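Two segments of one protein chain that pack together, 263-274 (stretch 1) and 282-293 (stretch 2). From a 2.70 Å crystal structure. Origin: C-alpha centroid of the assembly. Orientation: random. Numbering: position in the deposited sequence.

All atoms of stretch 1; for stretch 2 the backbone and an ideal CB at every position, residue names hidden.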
# COMPACT_ATOMS: atom_id res chain seq x y z
N THR A 263 -3.11 -24.81 -10.29
CA THR A 263 -4.00 -25.64 -9.50
C THR A 263 -3.55 -25.91 -8.07
O THR A 263 -4.27 -25.58 -7.12
CB THR A 263 -4.22 -26.98 -10.20
OG1 THR A 263 -4.42 -26.74 -11.60
CG2 THR A 263 -5.43 -27.69 -9.61
N HIS A 264 -2.38 -26.51 -7.90
CA HIS A 264 -1.89 -26.87 -6.57
C HIS A 264 -1.72 -25.71 -5.59
O HIS A 264 -1.71 -25.91 -4.37
CB HIS A 264 -0.60 -27.70 -6.65
CG HIS A 264 0.44 -27.12 -7.56
ND1 HIS A 264 0.24 -26.97 -8.92
CD2 HIS A 264 1.68 -26.64 -7.31
CE1 HIS A 264 1.32 -26.42 -9.46
NE2 HIS A 264 2.20 -26.21 -8.50
N TYR A 265 -1.59 -24.49 -6.10
CA TYR A 265 -1.44 -23.33 -5.23
C TYR A 265 -2.79 -22.88 -4.67
O TYR A 265 -2.86 -21.92 -3.90
CB TYR A 265 -0.76 -22.20 -5.98
CG TYR A 265 0.67 -22.54 -6.33
CD1 TYR A 265 1.60 -22.83 -5.34
CD2 TYR A 265 1.09 -22.60 -7.66
CE1 TYR A 265 2.91 -23.19 -5.65
CE2 TYR A 265 2.40 -22.95 -7.99
CZ TYR A 265 3.30 -23.24 -6.98
OH TYR A 265 4.60 -23.58 -7.30
N LEU A 266 -3.85 -23.59 -5.05
CA LEU A 266 -5.19 -23.29 -4.57
C LEU A 266 -5.65 -24.41 -3.64
O LEU A 266 -6.74 -24.36 -3.08
CB LEU A 266 -6.18 -23.21 -5.73
CG LEU A 266 -5.95 -22.20 -6.86
CD1 LEU A 266 -6.97 -22.45 -7.95
CD2 LEU A 266 -6.06 -20.78 -6.33
N TYR A 267 -4.80 -25.42 -3.46
CA TYR A 267 -5.18 -26.57 -2.65
C TYR A 267 -4.14 -27.11 -1.69
O TYR A 267 -4.49 -27.66 -0.65
CB TYR A 267 -5.61 -27.70 -3.58
CG TYR A 267 -6.92 -27.45 -4.29
CD1 TYR A 267 -8.13 -27.67 -3.64
CD2 TYR A 267 -6.95 -26.99 -5.60
CE1 TYR A 267 -9.34 -27.43 -4.27
CE2 TYR A 267 -8.16 -26.74 -6.25
CZ TYR A 267 -9.35 -26.96 -5.57
OH TYR A 267 -10.56 -26.72 -6.18
N LEU A 268 -2.86 -26.98 -2.02
CA LEU A 268 -1.82 -27.52 -1.17
C LEU A 268 -1.14 -26.48 -0.28
O LEU A 268 -1.14 -25.29 -0.59
CB LEU A 268 -0.79 -28.25 -2.03
CG LEU A 268 -1.42 -29.24 -3.03
CD1 LEU A 268 -0.32 -29.97 -3.78
CD2 LEU A 268 -2.31 -30.24 -2.31
N THR A 269 -0.57 -26.94 0.82
CA THR A 269 0.11 -26.04 1.75
C THR A 269 1.44 -26.64 2.16
O THR A 269 1.64 -27.85 2.05
CB THR A 269 -0.70 -25.84 3.03
OG1 THR A 269 -0.75 -27.08 3.76
CG2 THR A 269 -2.11 -25.40 2.69
N LYS A 270 2.35 -25.80 2.65
CA LYS A 270 3.66 -26.27 3.05
C LYS A 270 3.57 -27.39 4.07
O LYS A 270 4.49 -28.19 4.19
CB LYS A 270 4.51 -25.11 3.60
CG LYS A 270 4.07 -24.59 4.93
CD LYS A 270 5.06 -23.57 5.46
CE LYS A 270 4.70 -23.13 6.87
NZ LYS A 270 5.68 -22.15 7.39
N GLU A 271 2.46 -27.47 4.80
CA GLU A 271 2.31 -28.53 5.78
C GLU A 271 2.27 -29.89 5.09
O GLU A 271 2.56 -30.92 5.70
CB GLU A 271 1.04 -28.33 6.61
CG GLU A 271 1.15 -27.27 7.70
CD GLU A 271 1.44 -25.89 7.16
OE1 GLU A 271 0.71 -25.44 6.24
OE2 GLU A 271 2.39 -25.24 7.65
N ASP A 272 1.92 -29.89 3.81
CA ASP A 272 1.88 -31.14 3.04
C ASP A 272 3.28 -31.74 2.91
O ASP A 272 3.43 -32.96 2.76
CB ASP A 272 1.29 -30.89 1.64
CG ASP A 272 -0.22 -30.70 1.66
OD1 ASP A 272 -0.92 -31.57 2.23
OD2 ASP A 272 -0.70 -29.69 1.11
N LEU A 273 4.31 -30.90 2.97
CA LEU A 273 5.68 -31.37 2.87
C LEU A 273 6.10 -32.05 4.17
O LEU A 273 7.22 -32.56 4.28
CB LEU A 273 6.64 -30.22 2.57
CG LEU A 273 6.64 -29.69 1.13
CD1 LEU A 273 5.34 -28.99 0.84
CD2 LEU A 273 7.79 -28.73 0.95
N GLU A 274 5.21 -32.05 5.15
CA GLU A 274 5.51 -32.66 6.43
C GLU A 274 4.84 -34.01 6.57
O GLU A 274 4.99 -34.68 7.59
CB GLU A 274 5.08 -31.75 7.57
CG GLU A 274 5.83 -30.44 7.59
CD GLU A 274 5.50 -29.60 8.80
OE1 GLU A 274 4.33 -29.18 8.93
OE2 GLU A 274 6.42 -29.37 9.61
N UNK A 282 6.54 -35.70 -2.39
CA UNK A 282 5.63 -35.57 -3.52
C UNK A 282 5.25 -34.12 -3.76
O UNK A 282 5.00 -33.71 -4.89
CB UNK A 282 4.37 -36.41 -3.29
N UNK A 283 5.22 -33.34 -2.69
CA UNK A 283 4.82 -31.94 -2.76
C UNK A 283 5.96 -30.97 -2.90
O UNK A 283 5.80 -29.77 -2.68
CB UNK A 283 4.01 -31.57 -1.51
N UNK A 284 7.11 -31.49 -3.29
CA UNK A 284 8.26 -30.63 -3.48
C UNK A 284 8.23 -30.04 -4.88
O UNK A 284 8.76 -30.62 -5.84
CB UNK A 284 9.56 -31.40 -3.24
N UNK A 285 7.58 -28.88 -5.00
CA UNK A 285 7.52 -28.17 -6.27
C UNK A 285 7.89 -26.73 -5.97
O UNK A 285 7.93 -26.32 -4.81
CB UNK A 285 6.14 -28.28 -6.93
N UNK A 286 8.17 -25.96 -7.02
CA UNK A 286 8.60 -24.58 -6.85
C UNK A 286 7.80 -23.57 -7.67
O UNK A 286 7.49 -23.82 -8.84
CB UNK A 286 10.08 -24.46 -7.22
N UNK A 287 7.46 -22.42 -7.07
CA UNK A 287 7.78 -22.06 -5.69
C UNK A 287 7.11 -23.02 -4.71
O UNK A 287 6.24 -23.80 -5.09
CB UNK A 287 7.35 -20.62 -5.40
N UNK A 288 7.51 -22.97 -3.43
CA UNK A 288 6.94 -23.87 -2.41
C UNK A 288 5.46 -23.66 -2.15
O UNK A 288 4.92 -22.58 -2.35
CB UNK A 288 7.70 -23.70 -1.09
N UNK A 289 4.81 -24.72 -1.67
CA UNK A 289 3.40 -24.66 -1.31
C UNK A 289 3.31 -23.63 -0.19
O UNK A 289 4.16 -23.61 0.71
CB UNK A 289 2.85 -26.02 -0.89
N UNK A 290 2.29 -22.78 -0.23
CA UNK A 290 2.13 -21.75 0.78
C UNK A 290 1.18 -22.11 1.92
O UNK A 290 1.27 -23.20 2.48
CB UNK A 290 1.64 -20.47 0.11
N UNK A 291 0.28 -21.20 2.26
CA UNK A 291 -0.68 -21.45 3.34
C UNK A 291 -2.11 -21.25 2.86
O UNK A 291 -2.34 -20.70 1.79
CB UNK A 291 -0.40 -20.53 4.53
N UNK A 292 -3.07 -21.70 3.67
CA UNK A 292 -4.48 -21.57 3.32
C UNK A 292 -4.91 -20.13 3.07
O UNK A 292 -5.75 -19.87 2.20
CB UNK A 292 -5.34 -22.17 4.43
N UNK A 293 -4.34 -19.19 3.81
CA UNK A 293 -4.71 -17.80 3.62
C UNK A 293 -4.32 -17.37 2.21
O UNK A 293 -4.94 -16.47 1.62
CB UNK A 293 -4.05 -16.91 4.67

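At position 282 the ideal CB has nothing of stretch 1 within 5.5 Å, so the geometry sets no demand. The residue is Lys-282, whose extended chain leads away.

Position 283 points toward stretch 1: its ideal CB lies 3.7 Å from Leu-273 CD1 and 4.2 Å from Asp-272 CB, with Leu-268 CD1 at 5.1 Å. A leucine, methionine or aromatic side chain would suit these apolar surfaces. The residue is Tyr-283 (chi1 m). Its ring lies with one face to Asp-272 CB, which sits 4.1 Å from the ring centroid and 21° off the normal, a CH-pi contact; Leu-268 CD1 meets the ring edge at Tyr-283 CD1, 3.5 Å away.

Position 284 points sideways, its ideal CB 5.3 Å from Leu-273 CD2, and tolerates many side chains; it is Val-284.

Position 285 points toward stretch 1, its ideal CB 4.7 Å from His-264 NE2 and 5.0 Å from Tyr-265 OH. That spacing leaves room for a large side chain, and the two rings favour an aromatic one. Phe-285 (chi1 p) receives the edge of His-264 on its face, with centroids 4.5 Å apart and planes at 75°. Leu-268 CD1 approaches the ring edge, 3.7 Å from Phe-285 CE2, while the Tyr-265 ring packs obliquely.

Position 286 points away and is little constrained here; it is Thr-286.

At 287 the ideal CB points sideways, 4.5 Å from Tyr-265 OH. The peptide bond before it is cis, and phi is -63°, a combination that strongly favours proline. Pro-287 fits, and its carbonyl O accepts a hydrogen bond from Tyr-265 OH at 2.8 Å.

Position 288, at phi/psi -64/155°, also permits proline among many residues, and is Pro-288.

Position 289 faces stretch 1 tightly: its ideal CB is 3.4 Å from Thr-269 C and 3.6 Å from Lys-270 N. Alanine, glycine or perhaps serine would suit so close an approach. Ala-289 places its CB 4.2 Å from Leu-273 CD1.

Position 290 points away, so side-chain identity is open; the backbone does the work. Arg-290 O accepts from Lys-270 N (2.8 Å, 160°), and water 1 links Arg-290 N (2.8 Å) to Leu-268 O (2.7 Å).

Position 291 points away and precedes a helix; serine, threonine or aspartate could cap there, but it is Ala-291.

Position 292 points sideways, its ideal CB 4.9 Å from Thr-269 CG2, suiting a flexible chain; it is Lys-292.

Position 293 is out of reach and unconstrained: Lys-293.

Stretch 2 282-293: KYVFTPPARAKK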
# COMPACT_ATOMS: atom_id res chain seq x y z
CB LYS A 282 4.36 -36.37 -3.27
CG LYS A 282 4.56 -37.87 -3.21
CD LYS A 282 3.25 -38.59 -3.01
CE LYS A 282 3.45 -40.09 -2.91
NZ LYS A 282 2.15 -40.79 -2.72
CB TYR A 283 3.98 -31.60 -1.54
CG TYR A 283 2.84 -32.57 -1.42
CD1 TYR A 283 1.69 -32.42 -2.19
CD2 TYR A 283 2.96 -33.72 -0.63
CE1 TYR A 283 0.70 -33.39 -2.20
CE2 TYR A 283 1.98 -34.69 -0.63
CZ TYR A 283 0.85 -34.52 -1.42
OH TYR A 283 -0.11 -35.50 -1.44
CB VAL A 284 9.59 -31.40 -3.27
CG1 VAL A 284 10.77 -30.51 -3.63
CG2 VAL A 284 9.70 -31.85 -1.82
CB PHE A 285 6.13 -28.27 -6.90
CG PHE A 285 5.00 -28.09 -5.94
CD1 PHE A 285 4.69 -26.84 -5.43
CD2 PHE A 285 4.23 -29.18 -5.55
CE1 PHE A 285 3.64 -26.68 -4.54
CE2 PHE A 285 3.18 -29.03 -4.66
CZ PHE A 285 2.88 -27.78 -4.16
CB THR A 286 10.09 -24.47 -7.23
OG1 THR A 286 10.86 -25.30 -6.35
CG2 THR A 286 10.57 -23.03 -7.14
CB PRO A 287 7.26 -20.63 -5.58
CG PRO A 287 7.55 -20.09 -6.94
CD PRO A 287 7.06 -21.22 -7.83
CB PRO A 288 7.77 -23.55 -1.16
CG PRO A 288 9.00 -22.90 -1.69
CD PRO A 288 8.49 -22.06 -2.82
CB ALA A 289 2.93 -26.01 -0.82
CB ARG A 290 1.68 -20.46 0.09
CG ARG A 290 2.60 -20.02 -1.03
CD ARG A 290 4.05 -19.99 -0.57
NE ARG A 290 4.91 -19.31 -1.53
CZ ARG A 290 6.24 -19.23 -1.42
NH1 ARG A 290 6.86 -19.80 -0.39
NH2 ARG A 290 6.94 -18.58 -2.33
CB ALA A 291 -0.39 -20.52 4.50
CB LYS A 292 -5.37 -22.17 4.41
CG LYS A 292 -5.24 -23.68 4.53
CD LYS A 292 -6.24 -24.26 5.51
CE LYS A 292 -6.14 -25.79 5.57
NZ LYS A 292 -7.13 -26.38 6.52
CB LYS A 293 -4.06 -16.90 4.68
CG LYS A 293 -2.53 -16.87 4.67
CD LYS A 293 -1.99 -15.67 3.91
CE LYS A 293 -0.47 -15.58 4.06
NZ LYS A 293 0.12 -14.45 3.28
O HOH W 1 0.15 -23.26 -1.89
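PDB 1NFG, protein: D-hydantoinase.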